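Local coordinates for Aln2 (PDB 6P7L), which belongs to the NTF2-like superfamily as a SnoaL-like protein and probably takes part in biosynthesis of the polyketide antibiotic alnumycin, at the interface of chains A and B. Sequence-based numbering; all coordinates share one arbitrary frame. Chains: chain A/B, Aln2.

The interface of chains A and B. Residues chain A 105-107, 119, 121, 140; chain B 42, 44-46, 48-49, 52, 100-101.
The rings of A:Tyr121 and B:His49 form the centre of this contact between two copies of Aln2. The two side chains run alongside each other in opposing directions, with A:Tyr121 CE1 3.4 Å from B:His49 CD2. A:Tyr121 is sandwiched. B:Arg100 CD sits over the middle of one face, 3.5 Å from the ring centroid. A:Met105, poorly ordered in this copy, puts CB near the rim of the other. The B:Arg100 chain, bent at chi2 (-72°), crosses the tyrosine at about a right angle. A:Phe140 covers one face of B:His49 with its CE2 edge, the planes 72° apart. Against helix 34-52 of chain B, A:Thr107 CG2 meets B:Ala45 CB at 3.8 Å and also touches the B:His49 ring.

Hydrogen bonds fix A:Tyr121 and B:His49. B:His49 NE2 donates to the backbone carbonyl A:Met105 O at 2.7 Å, somewhat bent and tilted from the ring plane. B:His49 ND1 lies 2.8 Å from the oxygen of water 1, at the ring edge. Water 1 also bonds to A:Ser119 OG. The imidazole is thus tied at both nitrogens, which should fix its rotation. The phenol A:Tyr121 OH donates to the anti lone pair of B:Asp52 OD2 at 2.6 Å. B:His101 positions this carboxylate: its backbone N also donates to OD2, from above the plane, and its ND1 binds OD1 on the syn side. At the far rim, B:Gln42 NE2 donates a fairly straight hydrogen bond (157° at H), nearly in its amide plane, to A:Met106 O, 3.0 Å away.

The whole interface is not an exact two-fold, and the structure alone does not show whether this pairing persists in solution. Helix 34-52 and strand 98-104 of chain B pack on strands 106-110, 116-127 and 139-148 of chain A, and on A:Met105, the break between strands 98-104 and 106-110.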
ATOM      1  N   MET A 105       1.418   5.405   2.720  1.00 18.70           N
ATOM      2  CA  MET A 105       1.807   6.331   3.791  1.00 18.15           C
ATOM      3  C   MET A 105       1.057   7.660   3.661  1.00 10.35           C
ATOM      4  O   MET A 105       1.667   8.750   3.653  1.00 14.32           O
ATOM      5  CB  MET A 105       3.320   6.616   3.810  1.00 31.72           C
ATOM      6  CG  MET A 105       4.302   5.561   4.284  1.00 76.53           C
ATOM      7  SD  MET A 105       3.917   4.627   5.777  1.00 38.57           S
ATOM      8  CE  MET A 105       3.129   3.426   4.694  1.00  9.56           C
ATOM      9  N   MET A 106      -0.268   7.573   3.553  1.00 10.52           N
ATOM     10  CA  MET A 106      -1.093   8.733   3.235  1.00 10.92           C
ATOM     11  C   MET A 106      -1.665   9.391   4.487  1.00 13.05           C
ATOM     12  O   MET A 106      -2.393   8.745   5.249  1.00 12.36           O
ATOM     13  CB  MET A 106      -2.244   8.335   2.317  1.00 13.80           C
ATOM     14  CG  MET A 106      -3.074   9.493   1.902  1.00 15.87           C
ATOM     15  SD  MET A 106      -4.466   8.942   0.891  1.00 27.59           S
ATOM     16  CE  MET A 106      -3.580   8.292  -0.546  1.00 37.31           C
ATOM     17  N   THR A 107      -1.340  10.679   4.682  1.00 14.40           N
ATOM     18  CA  THR A 107      -1.977  11.520   5.688  1.00 15.55           C
ATOM     19  C   THR A 107      -3.220  12.148   5.063  1.00 13.94           C
ATOM     20  O   THR A 107      -3.260  12.471   3.861  1.00 13.85           O
ATOM     21  CB  THR A 107      -1.058  12.629   6.230  1.00 18.64           C
ATOM     22  OG1 THR A 107      -0.660  13.490   5.160  1.00 20.25           O
ATOM     23  CG2 THR A 107       0.178  12.033   6.943  1.00 21.41           C
ATOM     24  N   SER A 119      -1.181  13.892   1.835  1.00 13.60           N
ATOM     25  CA  SER A 119       0.217  13.753   1.438  1.00 13.70           C
ATOM     26  C   SER A 119       0.493  12.263   1.444  1.00 14.14           C
ATOM     27  O   SER A 119      -0.007  11.524   2.310  1.00 16.27           O
ATOM     28  CB  SER A 119       1.182  14.505   2.371  1.00 19.44           C
ATOM     29  OG  SER A 119       1.413  13.797   3.592  1.00 23.40           O
ATOM     30  N   TYR A 121       3.189   8.872  -0.397  1.00 12.18           N
ATOM     31  CA  TYR A 121       4.206   8.351  -1.285  1.00 12.67           C
ATOM     32  C   TYR A 121       3.538   7.734  -2.516  1.00 13.70           C
ATOM     33  O   TYR A 121       2.493   7.096  -2.405  1.00 15.28           O
ATOM     34  CB  TYR A 121       5.008   7.252  -0.594  1.00 12.27           C
ATOM     35  CG  TYR A 121       5.761   7.649   0.676  1.00 12.90           C
ATOM     36  CD1 TYR A 121       5.898   8.966   1.054  1.00 13.38           C
ATOM     37  CD2 TYR A 121       6.343   6.680   1.476  1.00 16.31           C
ATOM     38  CE1 TYR A 121       6.625   9.319   2.196  1.00 14.08           C
ATOM     39  CE2 TYR A 121       7.042   7.009   2.615  1.00 15.52           C
ATOM     40  CZ  TYR A 121       7.196   8.340   2.954  1.00 16.91           C
ATOM     41  OH  TYR A 121       7.942   8.677   4.059  1.00 18.33           O
ATOM     42  N   PHE A 140       6.834  12.149  -3.684  1.00 17.13           N
ATOM     43  CA  PHE A 140       6.038  12.614  -2.566  1.00 13.99           C
ATOM     44  C   PHE A 140       4.993  13.558  -3.113  1.00 13.47           C
ATOM     45  O   PHE A 140       5.331  14.568  -3.751  1.00 15.48           O
ATOM     46  CB  PHE A 140       6.883  13.318  -1.540  1.00 16.71           C
ATOM     47  CG  PHE A 140       6.161  13.573  -0.248  1.00 20.40           C
ATOM     48  CD1 PHE A 140       5.402  14.711  -0.058  1.00 20.25           C
ATOM     49  CD2 PHE A 140       6.227  12.647   0.770  1.00 15.88           C
ATOM     50  CE1 PHE A 140       4.749  14.947   1.146  1.00 26.19           C
ATOM     51  CE2 PHE A 140       5.556  12.879   1.999  1.00 25.33           C
ATOM     52  CZ  PHE A 140       4.831  14.025   2.161  1.00 22.89           C
TER
ATOM     53  N   GLN B  42      -2.665   6.774  10.313  1.00 11.00           N
ATOM     54  CA  GLN B  42      -2.114   8.122  10.387  1.00 12.68           C
ATOM     55  C   GLN B  42      -0.862   8.159  11.251  1.00 15.86           C
ATOM     56  O   GLN B  42       0.103   8.872  10.939  1.00 13.23           O
ATOM     57  CB  GLN B  42      -3.162   9.089  10.938  1.00 16.46           C
ATOM     58  CG  GLN B  42      -4.406   9.193  10.045  1.00 16.72           C
ATOM     59  CD  GLN B  42      -4.046   9.569   8.634  1.00 13.73           C
ATOM     60  OE1 GLN B  42      -3.745  10.741   8.326  1.00 15.88           O
ATOM     61  NE2 GLN B  42      -3.983   8.564   7.777  1.00 13.97           N
ATOM     62  N   TYR B  44       1.338   5.745  11.510  1.00 12.16           N
ATOM     63  CA  TYR B  44       2.439   5.191  10.735  1.00 13.77           C
ATOM     64  C   TYR B  44       2.831   6.116   9.595  1.00 15.68           C
ATOM     65  O   TYR B  44       4.022   6.294   9.328  1.00 15.56           O
ATOM     66  CB  TYR B  44       2.046   3.807  10.227  1.00 14.03           C
ATOM     67  CG  TYR B  44       2.136   2.681  11.260  1.00 12.35           C
ATOM     68  CD1 TYR B  44       3.241   2.543  12.075  1.00 15.39           C
ATOM     69  CD2 TYR B  44       1.117   1.757  11.395  1.00 19.88           C
ATOM     70  CE1 TYR B  44       3.348   1.487  12.996  1.00 19.15           C
ATOM     71  CE2 TYR B  44       1.195   0.722  12.277  1.00 19.04           C
ATOM     72  CZ  TYR B  44       2.310   0.587  13.107  1.00 15.22           C
ATOM     73  OH  TYR B  44       2.390  -0.456  13.996  1.00 18.60           O
ATOM     74  N   ALA B  45       1.854   6.739   8.926  1.00 12.65           N
ATOM     75  CA  ALA B  45       2.207   7.675   7.866  1.00 14.39           C
ATOM     76  C   ALA B  45       3.108   8.772   8.425  1.00 16.33           C
ATOM     77  O   ALA B  45       4.171   9.061   7.877  1.00 16.12           O
ATOM     78  CB  ALA B  45       0.945   8.286   7.251  1.00 13.01           C
ATOM     79  N   ARG B  46       2.728   9.355   9.568  1.00 17.02           N
ATOM     80  CA  ARG B  46       3.523  10.453  10.125  1.00 20.38           C
ATOM     81  C   ARG B  46       4.875   9.963  10.613  1.00 19.54           C
ATOM     82  O   ARG B  46       5.886  10.632  10.414  1.00 18.95           O
ATOM     83  CB  ARG B  46       2.750  11.136  11.266  1.00 21.87           C
ATOM     84  CG  ARG B  46       1.505  11.846  10.738  1.00 22.56           C
ATOM     85  CD  ARG B  46       0.729  12.650  11.745  1.00 31.53           C
ATOM     86  NE  ARG B  46      -0.050  13.671  11.042  1.00 56.39           N
ATOM     87  CZ  ARG B  46      -1.305  13.518  10.628  1.00 81.82           C
ATOM     88  NH1 ARG B  46      -1.955  12.388  10.853  1.00 75.38           N
ATOM     89  NH2 ARG B  46      -1.916  14.506   9.991  1.00101.68           N
ATOM     90  N   MET B  48       6.704   7.420   9.482  1.00 13.15           N
ATOM     91  CA  MET B  48       7.615   7.123   8.388  1.00 13.73           C
ATOM     92  C   MET B  48       7.983   8.391   7.631  1.00 20.34           C
ATOM     93  O   MET B  48       9.112   8.523   7.156  1.00 17.64           O
ATOM     94  CB  MET B  48       7.006   6.096   7.433  1.00 16.04           C
ATOM     95  CG  MET B  48       6.951   4.694   8.029  1.00 21.69           C
ATOM     96  SD  MET B  48       8.593   4.132   8.561  1.00 27.83           S
ATOM     97  CE  MET B  48       8.457   4.418  10.289  1.00 15.43           C
ATOM     98  N   HIS B  49       7.040   9.327   7.471  1.00 13.89           N
ATOM     99  CA  HIS B  49       7.415  10.583   6.819  1.00 14.81           C
ATOM    100  C   HIS B  49       8.560  11.238   7.563  1.00 15.38           C
ATOM    101  O   HIS B  49       9.485  11.774   6.950  1.00 16.79           O
ATOM    102  CB  HIS B  49       6.263  11.583   6.736  1.00 17.29           C
ATOM    103  CG  HIS B  49       5.184  11.205   5.784  1.00 20.04           C
ATOM    104  ND1 HIS B  49       4.106  12.024   5.532  1.00 20.38           N
ATOM    105  CD2 HIS B  49       4.981  10.079   5.060  1.00 16.40           C
ATOM    106  CE1 HIS B  49       3.277  11.413   4.699  1.00 25.67           C
ATOM    107  NE2 HIS B  49       3.795  10.234   4.390  1.00 15.60           N
ATOM    108  N   ASP B  52      11.838   9.026   6.963  1.00 16.82           N
ATOM    109  CA  ASP B  52      12.310   9.166   5.590  1.00 17.78           C
ATOM    110  C   ASP B  52      12.753  10.585   5.288  1.00 19.71           C
ATOM    111  O   ASP B  52      13.560  10.788   4.370  1.00 21.67           O
ATOM    112  CB  ASP B  52      11.205   8.729   4.623  1.00 17.65           C
ATOM    113  CG  ASP B  52      10.934   7.231   4.683  1.00 19.72           C
ATOM    114  OD1 ASP B  52      11.883   6.450   5.007  1.00 18.60           O
ATOM    115  OD2 ASP B  52       9.777   6.820   4.384  1.00 18.27           O
ATOM    116  N   ARG B 100      12.158   5.579   0.944  1.00 13.88           N
ATOM    117  CA  ARG B 100      10.729   5.599   1.240  1.00 13.02           C
ATOM    118  C   ARG B 100      10.326   4.250   1.802  1.00 16.23           C
ATOM    119  O   ARG B 100      10.590   3.230   1.174  1.00 16.01           O
ATOM    120  CB  ARG B 100       9.899   5.924  -0.002  1.00 13.57           C
ATOM    121  CG  ARG B 100      10.185   7.273  -0.572  1.00 12.96           C
ATOM    122  CD  ARG B 100       9.614   8.374   0.314  1.00 13.05           C
ATOM    123  NE  ARG B 100       9.972   9.688  -0.192  1.00 15.78           N
ATOM    124  CZ  ARG B 100      10.013  10.798   0.546  1.00 15.69           C
ATOM    125  NH1 ARG B 100       9.708  10.779   1.841  1.00 17.06           N
ATOM    126  NH2 ARG B 100      10.379  11.946  -0.021  1.00 15.58           N
ATOM    127  N   HIS B 101       9.694   4.247   2.983  1.00 17.06           N
ATOM    128  CA  HIS B 101       9.202   3.032   3.639  1.00 14.31           C
ATOM    129  C   HIS B 101       7.791   2.780   3.130  1.00 19.66           C
ATOM    130  O   HIS B 101       6.977   3.701   3.033  1.00 19.39           O
ATOM    131  CB  HIS B 101       9.220   3.172   5.180  1.00 18.13           C
ATOM    132  CG  HIS B 101      10.582   2.954   5.800  1.00 17.07           C
ATOM    133  ND1 HIS B 101      11.597   3.873   5.695  1.00 19.91           N
ATOM    134  CD2 HIS B 101      11.103   1.904   6.486  1.00 25.18           C
ATOM    135  CE1 HIS B 101      12.685   3.409   6.286  1.00 27.68           C
ATOM    136  NE2 HIS B 101      12.415   2.212   6.770  1.00 18.06           N
TER
HETATM  137  O   HOH W   1       3.389  14.743   5.977  1.00 53.24           O